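Local coordinates for protein leucine aminopeptidase A1, chloroplastic (Solanum lycopersicum, PDB 4KSI) that removes N-terminal amino acids, preferably leucine, from peptides as a magnesium-dependent homohexamer, regulates wound signalling and has a role in insect defence in the tomato plant, at residues E380-D385 with I471-G476; D433-E438 with K494-H499. All blocks are in the same frame, centred on the assembly; numbering follows the deposited sequence.

Interaction 1 of 2, residues E380-D385 with I471-G476. With MG (magnesium ion), chain B.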
ATOM      1  N   GLU A 380      10.599  10.575 -24.085  1.00 13.61           N
ATOM      2  CA  GLU A 380      11.184  10.233 -22.794  1.00 14.01           C
ATOM      3  C   GLU A 380      10.237   9.170 -22.205  1.00 14.31           C
ATOM      4  O   GLU A 380       9.050   9.455 -21.980  1.00 14.32           O
ATOM      5  CB  GLU A 380      11.224  11.455 -21.865  1.00 13.92           C
ATOM      6  CG  GLU A 380      11.852  11.119 -20.506  1.00 14.20           C
ATOM      7  CD  GLU A 380      11.919  12.328 -19.547  1.00 16.43           C
ATOM      8  OE1 GLU A 380      11.249  13.421 -19.776  1.00 15.22           O
ATOM      9  OE2 GLU A 380      12.663  12.197 -18.516  1.00 17.28           O
ATOM     10  N   VAL A 381      10.754   7.986 -21.950  1.00 13.74           N
ATOM     11  CA  VAL A 381       9.947   6.875 -21.476  1.00 14.24           C
ATOM     12  C   VAL A 381       9.874   6.923 -19.961  1.00 15.84           C
ATOM     13  O   VAL A 381      10.640   6.218 -19.303  1.00 16.45           O
ATOM     14  CB  VAL A 381      10.478   5.500 -21.994  1.00 14.50           C
ATOM     15  CG1 VAL A 381       9.566   4.327 -21.527  1.00 14.02           C
ATOM     16  CG2 VAL A 381      10.534   5.534 -23.521  1.00 13.33           C
ATOM     17  N   ASN A 382       8.951   7.753 -19.413  1.00 14.70           N
ATOM     18  CA  ASN A 382       8.901   7.923 -17.967  1.00 14.88           C
ATOM     19  C   ASN A 382       8.230   6.737 -17.323  1.00 15.32           C
ATOM     20  O   ASN A 382       8.261   6.637 -16.101  1.00 14.33           O
ATOM     21  CB  ASN A 382       8.218   9.259 -17.519  1.00 14.45           C
ATOM     22  CG  ASN A 382       6.808   9.402 -18.032  1.00 14.78           C
ATOM     23  OD1 ASN A 382       6.509   9.043 -19.186  1.00 14.97           O
ATOM     24  ND2 ASN A 382       5.901   9.942 -17.183  1.00 14.18           N
ATOM     25  N   ASN A 383       7.617   5.831 -18.113  1.00 15.23           N
ATOM     26  CA  ASN A 383       7.108   4.570 -17.521  1.00 15.72           C
ATOM     27  C   ASN A 383       7.206   3.472 -18.566  1.00 15.93           C
ATOM     28  O   ASN A 383       6.613   3.603 -19.629  1.00 15.44           O
ATOM     29  CB  ASN A 383       5.637   4.725 -17.034  1.00 16.32           C
ATOM     30  CG  ASN A 383       5.147   3.521 -16.195  1.00 18.06           C
ATOM     31  OD1 ASN A 383       5.374   2.343 -16.542  1.00 16.65           O
ATOM     32  ND2 ASN A 383       4.448   3.820 -15.073  1.00 17.53           N
ATOM     33  N   THR A 384       7.973   2.427 -18.313  1.00 15.23           N
ATOM     34  CA  THR A 384       8.165   1.417 -19.355  1.00 16.50           C
ATOM     35  C   THR A 384       6.973   0.512 -19.514  1.00 17.26           C
ATOM     36  O   THR A 384       6.969  -0.341 -20.394  1.00 17.33           O
ATOM     37  CB  THR A 384       9.402   0.506 -19.077  1.00 16.10           C
ATOM     38  OG1 THR A 384       9.179  -0.248 -17.872  1.00 14.57           O
ATOM     39  CG2 THR A 384      10.690   1.383 -18.920  1.00 14.86           C
ATOM     40  N   ASP A 385       5.988   0.654 -18.628  1.00 17.80           N
ATOM     41  CA  ASP A 385       4.774  -0.121 -18.737  1.00 17.43           C
ATOM     42  C   ASP A 385       3.733   0.577 -19.650  1.00 18.31           C
ATOM     43  O   ASP A 385       2.609   0.086 -19.855  1.00 17.91           O
ATOM     44  CB  ASP A 385       4.187  -0.404 -17.356  1.00 16.96           C
ATOM     45  CG  ASP A 385       3.066  -1.467 -17.411  1.00 19.89           C
ATOM     46  OD1 ASP A 385       2.882  -2.208 -18.451  1.00 21.21           O
ATOM     47  OD2 ASP A 385       2.361  -1.591 -16.429  1.00 19.68           O
ATOM     48  N   ILE A 471       6.803  12.964 -23.190  1.00 13.89           N
ATOM     49  CA  ILE A 471       6.920  11.790 -22.358  1.00 13.68           C
ATOM     50  C   ILE A 471       5.940  10.756 -22.909  1.00 13.78           C
ATOM     51  O   ILE A 471       5.078  11.093 -23.724  1.00 14.19           O
ATOM     52  CB  ILE A 471       6.643  12.074 -20.846  1.00 13.43           C
ATOM     53  CG1 ILE A 471       5.197  12.581 -20.619  1.00 13.98           C
ATOM     54  CG2 ILE A 471       7.729  13.017 -20.253  1.00 13.59           C
ATOM     55  CD1 ILE A 471       4.860  13.032 -19.158  1.00 13.52           C
ATOM     56  N   ASN A 472       6.019   9.517 -22.449  1.00 13.07           N
ATOM     57  CA  ASN A 472       5.056   8.545 -22.936  1.00 13.64           C
ATOM     58  C   ASN A 472       3.860   8.373 -21.999  1.00 13.84           C
ATOM     59  O   ASN A 472       2.835   7.782 -22.413  1.00 14.54           O
ATOM     60  CB  ASN A 472       5.689   7.163 -23.305  1.00 12.62           C
ATOM     61  CG  ASN A 472       6.109   6.340 -22.081  1.00 13.55           C
ATOM     62  OD1 ASN A 472       6.594   6.915 -21.091  1.00 14.12           O
ATOM     63  ND2 ASN A 472       5.977   4.960 -22.154  1.00 12.47           N
ATOM     64  N   THR A 473       3.964   8.835 -20.757  1.00 14.51           N
ATOM     65  CA  THR A 473       2.938   8.472 -19.768  1.00 14.64           C
ATOM     66  C   THR A 473       2.422   9.668 -18.999  1.00 15.60           C
ATOM     67  O   THR A 473       3.166  10.281 -18.228  1.00 15.30           O
ATOM     68  CB  THR A 473       3.489   7.468 -18.743  1.00 16.32           C
ATOM     69  OG1 THR A 473       4.261   6.471 -19.440  1.00 17.99           O
ATOM     70  CG2 THR A 473       2.353   6.806 -17.898  1.00 16.08           C
ATOM     71  N   GLY A 474       1.133   9.985 -19.192  1.00 16.01           N
ATOM     72  CA  GLY A 474       0.513  11.093 -18.487  1.00 16.33           C
ATOM     73  C   GLY A 474      -0.003  10.696 -17.081  1.00 17.84           C
ATOM     74  O   GLY A 474       0.163   9.558 -16.644  1.00 17.12           O
ATOM     75  N   PRO A 475      -0.667  11.633 -16.373  1.00 18.41           N
ATOM     76  CA  PRO A 475      -1.306  11.309 -15.067  1.00 18.89           C
ATOM     77  C   PRO A 475      -2.367  10.216 -15.245  1.00 18.71           C
ATOM     78  O   PRO A 475      -2.868  10.005 -16.374  1.00 17.96           O
ATOM     79  CB  PRO A 475      -1.968  12.627 -14.641  1.00 19.29           C
ATOM     80  CG  PRO A 475      -1.403  13.669 -15.539  1.00 19.24           C
ATOM     81  CD  PRO A 475      -0.899  13.019 -16.798  1.00 17.47           C
ATOM     82  N   GLY A 476      -2.710   9.531 -14.141  1.00 19.04           N
ATOM     83  CA  GLY A 476      -3.781   8.524 -14.162  1.00 17.85           C
ATOM     84  C   GLY A 476      -5.112   9.134 -14.632  1.00 18.36           C
ATOM     85  O   GLY A 476      -5.838   8.519 -15.376  1.00 16.77           O
TER
HETATM   86 MG    MG B 601       2.288  -2.115 -20.437  1.00  9.94          MG
HETATM   87  O   HOH W   1       0.578  -1.754 -20.924  1.00 30.20           O
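N382 lays its side-chain amide along the backbone of T473. ND2 gives an almost straight bond (174°) to T473 O at 2.9 Å, within its own amide plane and on a lone pair of the carbonyl. OD1 returns the favour, taking T473 N at 3.0 Å, with a weak bond from N472 N beside it. A chi1 of 58° tucks CG between the backbone N and the carbonyl carbon of N382 and turns the amide to the facing loop. N472 answers in kind: ND2 binds N383 O at 2.9 Å, tilted 22° from the carbonyl plane, while OD1 weakly accepts N383 N. Two loops of the M17 catalytic domain are thus joined by two asparagine side chains, each bonded to the backbone of the facing loop, next to a single parallel bridge between E380 and I471. Replacing N382 by an alanine is likely to leave T473 N and O without these partners and the 471-476 loop less firmly held. N472 ND2 also reaches A386 O, and E380 OE1 bonds S465. Further out, N383 OD1 accepts D385 N at 2.8 Å, an Asx turn leading into the metal site, where D385 binds magnesium through OD1 (2.1 Å) and O (2.3 Å), alongside D305 and E387.

Interaction 2 of 2, residues D433-E438 with K494-H499; sequences DDLARE and KVQWLH
The carboxamide of Q496 meets the helix with its nitrogen, NE2 lying 3.5 Å from L435 CB. The other flat groups point elsewhere. The indole of W497 leaves on the far side of the strand, with H499 N above one face near the rim; the indole NE1 is bonded to D409, and L396 and L487 of two helices lie against the ring. In one of the two modelled conformers of each residue, and so only tentatively, R437 NE meets D434 OD1 at the edge of the guanidinium, nearly in plane, as a salt bridge along the outer helix surface.

Between helix and strand the work falls to L435. With CG anti to the backbone N (chi1 -175°), its CD2 presses on the strand backbone, 3.4 Å from W497 C, and lies 3.6 Å from L498 CB. L498 reaches back with CD1 to A436 CA at 4.0 Å. This is alpha/beta layering: helix 433-446 packs on strand 496-501, itself flanked by strands 406-411 and 426-429, the short axes passing 8.0 Å apart at 52°. N432, just before the helix, accepts from W497 N.

At one end a water donates to Q496 OE1 at 3.0 Å and, less certainly because D434 has two modelled conformers, to D434 OD2. The direct contacts are mostly aliphatic carbon against backbone and side chain, so shape rather than charge fits helix to strand, and the polar link between D434 and Q496, if that conformer holds, is made by an ordered water.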
ATOM      1  N   ASP A 433     -14.515  12.939 -37.390  1.00 20.48           N
ATOM      2  CA  ASP A 433     -15.923  12.662 -37.116  1.00 21.80           C
ATOM      3  C   ASP A 433     -16.595  11.665 -38.051  1.00 22.05           C
ATOM      4  O   ASP A 433     -17.407  10.866 -37.594  1.00 21.94           O
ATOM      5  CB  ASP A 433     -16.737  13.957 -37.099  1.00 22.57           C
ATOM      6  CG  ASP A 433     -16.479  14.802 -35.843  1.00 25.36           C
ATOM      7  OD1 ASP A 433     -15.891  14.318 -34.805  1.00 25.64           O
ATOM      8  OD2 ASP A 433     -16.883  15.978 -35.891  1.00 25.42           O
ATOM      9  N   ASP A 434     -16.289  11.719 -39.347  1.00 23.56           N
ATOM     10  CA  ASP A 434     -16.832  10.740 -40.291  0.60 23.37           C
ATOM     11  C   ASP A 434     -16.367   9.324 -39.995  1.00 21.60           C
ATOM     12  O   ASP A 434     -17.146   8.395 -40.088  1.00 20.29           O
ATOM     13  CB  ASP A 434     -16.525  11.054 -41.743  0.60 24.34           C
ATOM     14  CG  ASP A 434     -17.379  10.224 -42.678  0.60 26.82           C
ATOM     15  OD1 ASP A 434     -18.618  10.245 -42.483  0.60 28.71           O
ATOM     16  OD2 ASP A 434     -16.826   9.505 -43.569  0.60 28.06           O
ATOM     17  N   LEU A 435     -15.089   9.169 -39.634  1.00 20.25           N
ATOM     18  CA  LEU A 435     -14.548   7.860 -39.280  1.00 18.67           C
ATOM     19  C   LEU A 435     -15.229   7.341 -37.985  1.00 18.67           C
ATOM     20  O   LEU A 435     -15.528   6.148 -37.852  1.00 18.58           O
ATOM     21  CB  LEU A 435     -13.028   7.911 -39.093  1.00 17.29           C
ATOM     22  CG  LEU A 435     -12.367   6.533 -38.843  1.00 17.19           C
ATOM     23  CD1 LEU A 435     -12.785   5.422 -39.842  1.00 16.10           C
ATOM     24  CD2 LEU A 435     -10.846   6.637 -38.826  1.00 16.15           C
ATOM     25  N   ALA A 436     -15.456   8.233 -37.023  1.00 17.68           N
ATOM     26  CA  ALA A 436     -16.194   7.833 -35.816  1.00 18.00           C
ATOM     27  C   ALA A 436     -17.587   7.266 -36.181  1.00 18.78           C
ATOM     28  O   ALA A 436     -17.997   6.223 -35.657  1.00 18.36           O
ATOM     29  CB  ALA A 436     -16.345   9.008 -34.862  1.00 16.28           C
ATOM     30  N   ARG A 437     -18.310   7.990 -37.036  1.00 19.83           N
ATOM     31  CA  ARG A 437     -19.625   7.552 -37.514  0.61 20.62           C
ATOM     32  C   ARG A 437     -19.500   6.205 -38.205  1.00 20.90           C
ATOM     33  O   ARG A 437     -20.275   5.321 -37.936  1.00 20.89           O
ATOM     34  CB  ARG A 437     -20.267   8.598 -38.451  0.61 21.93           C
ATOM     35  CG  ARG A 437     -21.566   8.144 -39.150  0.61 24.40           C
ATOM     36  CD  ARG A 437     -21.932   8.962 -40.417  0.61 26.08           C
ATOM     37  NE  ARG A 437     -21.117   8.574 -41.582  0.61 29.33           N
ATOM     38  CZ  ARG A 437     -21.248   7.397 -42.203  0.61 31.71           C
ATOM     39  NH1 ARG A 437     -20.492   7.088 -43.243  0.61 34.04           N
ATOM     40  NH2 ARG A 437     -22.136   6.512 -41.778  0.61 29.96           N
ATOM     41  N   GLU A 438     -18.520   6.030 -39.100  1.00 19.87           N
ATOM     42  CA  GLU A 438     -18.351   4.726 -39.744  1.00 20.68           C
ATOM     43  C   GLU A 438     -18.168   3.558 -38.732  1.00 18.42           C
ATOM     44  O   GLU A 438     -18.740   2.493 -38.906  1.00 17.17           O
ATOM     45  CB  GLU A 438     -17.119   4.693 -40.673  1.00 22.64           C
ATOM     46  CG  GLU A 438     -17.284   5.418 -42.000  1.00 29.29           C
ATOM     47  CD  GLU A 438     -15.995   5.372 -42.877  1.00 34.18           C
ATOM     48  OE1 GLU A 438     -14.984   4.652 -42.619  1.00 30.16           O
ATOM     49  OE2 GLU A 438     -15.968   6.116 -43.867  1.00 46.41           O
ATOM     50  N   LYS A 494      -3.286  13.930 -42.835  1.00 23.11           N
ATOM     51  CA  LYS A 494      -4.067  13.647 -44.041  1.00 25.39           C
ATOM     52  C   LYS A 494      -4.766  12.282 -44.007  1.00 22.27           C
ATOM     53  O   LYS A 494      -5.641  12.014 -44.829  1.00 20.38           O
ATOM     54  CB  LYS A 494      -3.159  13.694 -45.269  1.00 29.33           C
ATOM     55  CG  LYS A 494      -2.639  15.102 -45.571  1.00 36.02           C
ATOM     56  CD  LYS A 494      -1.406  15.040 -46.490  1.00 43.34           C
ATOM     57  CE  LYS A 494      -0.838  16.448 -46.705  1.00 53.23           C
ATOM     58  NZ  LYS A 494       0.293  16.538 -47.695  1.00 58.82           N
ATOM     59  N   VAL A 495      -4.386  11.432 -43.054  1.00 19.46           N
ATOM     60  CA  VAL A 495      -4.956  10.094 -42.981  1.00 19.63           C
ATOM     61  C   VAL A 495      -6.035  10.150 -41.908  1.00 19.99           C
ATOM     62  O   VAL A 495      -5.771  10.665 -40.810  1.00 19.61           O
ATOM     63  CB  VAL A 495      -3.846   9.060 -42.626  1.00 19.15           C
ATOM     64  CG1 VAL A 495      -4.400   7.659 -42.421  1.00 19.27           C
ATOM     65  CG2 VAL A 495      -2.724   9.055 -43.676  1.00 18.79           C
ATOM     66  N   GLN A 496      -7.237   9.660 -42.197  1.00 18.50           N
ATOM     67  CA  GLN A 496      -8.231   9.543 -41.137  1.00 18.76           C
ATOM     68  C   GLN A 496      -7.828   8.387 -40.186  1.00 17.52           C
ATOM     69  O   GLN A 496      -7.396   7.318 -40.654  1.00 17.18           O
ATOM     70  CB  GLN A 496      -9.597   9.212 -41.738  1.00 21.01           C
ATOM     71  CG  GLN A 496     -10.188  10.330 -42.565  1.00 25.31           C
ATOM     72  CD  GLN A 496     -11.596   9.992 -43.039  1.00 30.33           C
ATOM     73  OE1 GLN A 496     -11.954  10.310 -44.139  1.00 34.53           O
ATOM     74  NE2 GLN A 496     -12.387   9.339 -42.207  1.00 31.13           N
ATOM     75  N   TRP A 497      -7.988   8.556 -38.885  1.00 15.10           N
ATOM     76  CA  TRP A 497      -7.431   7.551 -37.959  1.00 14.52           C
ATOM     77  C   TRP A 497      -8.262   7.476 -36.723  1.00 14.70           C
ATOM     78  O   TRP A 497      -8.687   8.525 -36.176  1.00 13.89           O
ATOM     79  CB  TRP A 497      -5.962   7.870 -37.658  1.00 14.76           C
ATOM     80  CG  TRP A 497      -5.454   7.321 -36.331  1.00 15.41           C
ATOM     81  CD1 TRP A 497      -5.085   6.009 -36.016  1.00 14.94           C
ATOM     82  CD2 TRP A 497      -5.279   8.089 -35.093  1.00 15.84           C
ATOM     83  NE1 TRP A 497      -4.702   5.902 -34.686  1.00 15.06           N
ATOM     84  CE2 TRP A 497      -4.808   7.140 -34.074  1.00 15.99           C
ATOM     85  CE3 TRP A 497      -5.446   9.436 -34.753  1.00 16.58           C
ATOM     86  CZ2 TRP A 497      -4.526   7.538 -32.781  1.00 15.11           C
ATOM     87  CZ3 TRP A 497      -5.181   9.831 -33.454  1.00 16.13           C
ATOM     88  CH2 TRP A 497      -4.726   8.898 -32.482  1.00 16.35           C
ATOM     89  N   LEU A 498      -8.512   6.245 -36.260  1.00 14.15           N
ATOM     90  CA  LEU A 498      -9.272   6.064 -35.069  1.00 13.37           C
ATOM     91  C   LEU A 498      -8.555   5.014 -34.244  1.00 13.78           C
ATOM     92  O   LEU A 498      -8.102   3.968 -34.741  1.00 13.55           O
ATOM     93  CB  LEU A 498     -10.738   5.639 -35.404  1.00 12.62           C
ATOM     94  CG  LEU A 498     -11.660   5.262 -34.203  1.00 12.66           C
ATOM     95  CD1 LEU A 498     -13.140   5.584 -34.539  1.00 12.09           C
ATOM     96  CD2 LEU A 498     -11.518   3.810 -33.689  1.00 11.76           C
ATOM     97  N   HIS A 499      -8.494   5.257 -32.934  1.00 14.24           N
ATOM     98  CA  HIS A 499      -7.832   4.360 -32.010  1.00 13.33           C
ATOM     99  C   HIS A 499      -8.884   3.790 -31.096  1.00 13.97           C
ATOM    100  O   HIS A 499      -9.714   4.527 -30.522  1.00 14.11           O
ATOM    101  CB  HIS A 499      -6.849   5.191 -31.218  1.00 14.04           C
ATOM    102  CG  HIS A 499      -6.467   4.574 -29.909  1.00 13.59           C
ATOM    103  ND1 HIS A 499      -5.808   3.407 -29.838  1.00 13.22           N
ATOM    104  CD2 HIS A 499      -6.695   5.002 -28.567  1.00 13.95           C
ATOM    105  CE1 HIS A 499      -5.541   3.117 -28.528  1.00 13.25           C
ATOM    106  NE2 HIS A 499      -6.131   4.073 -27.754  1.00 14.03           N
TER
HETATM  107  O   HOH W   2     -14.790  10.183 -45.054  1.00 35.11           O

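Both contacts belong to the catalytic domain and alternate along the chain, 433-438 falling between the two loops of interaction 1 and 494-499 after them. They do not touch: their centres are 26 Å apart and their nearest atoms about 11 Å. Helix 388-401, which follows 380-385, is their common neighbour. N472 packs on its L390, and W497 on its L396, so one helix touches both contacts. The side chain of R389, predicted to be catalytic, lies about 4 Å from that of N472 and about 9 Å from that of W497. Interaction 1 thus supplies one magnesium ligand, D385, and lies beside R389, whereas interaction 2 lies on the sheet farther away.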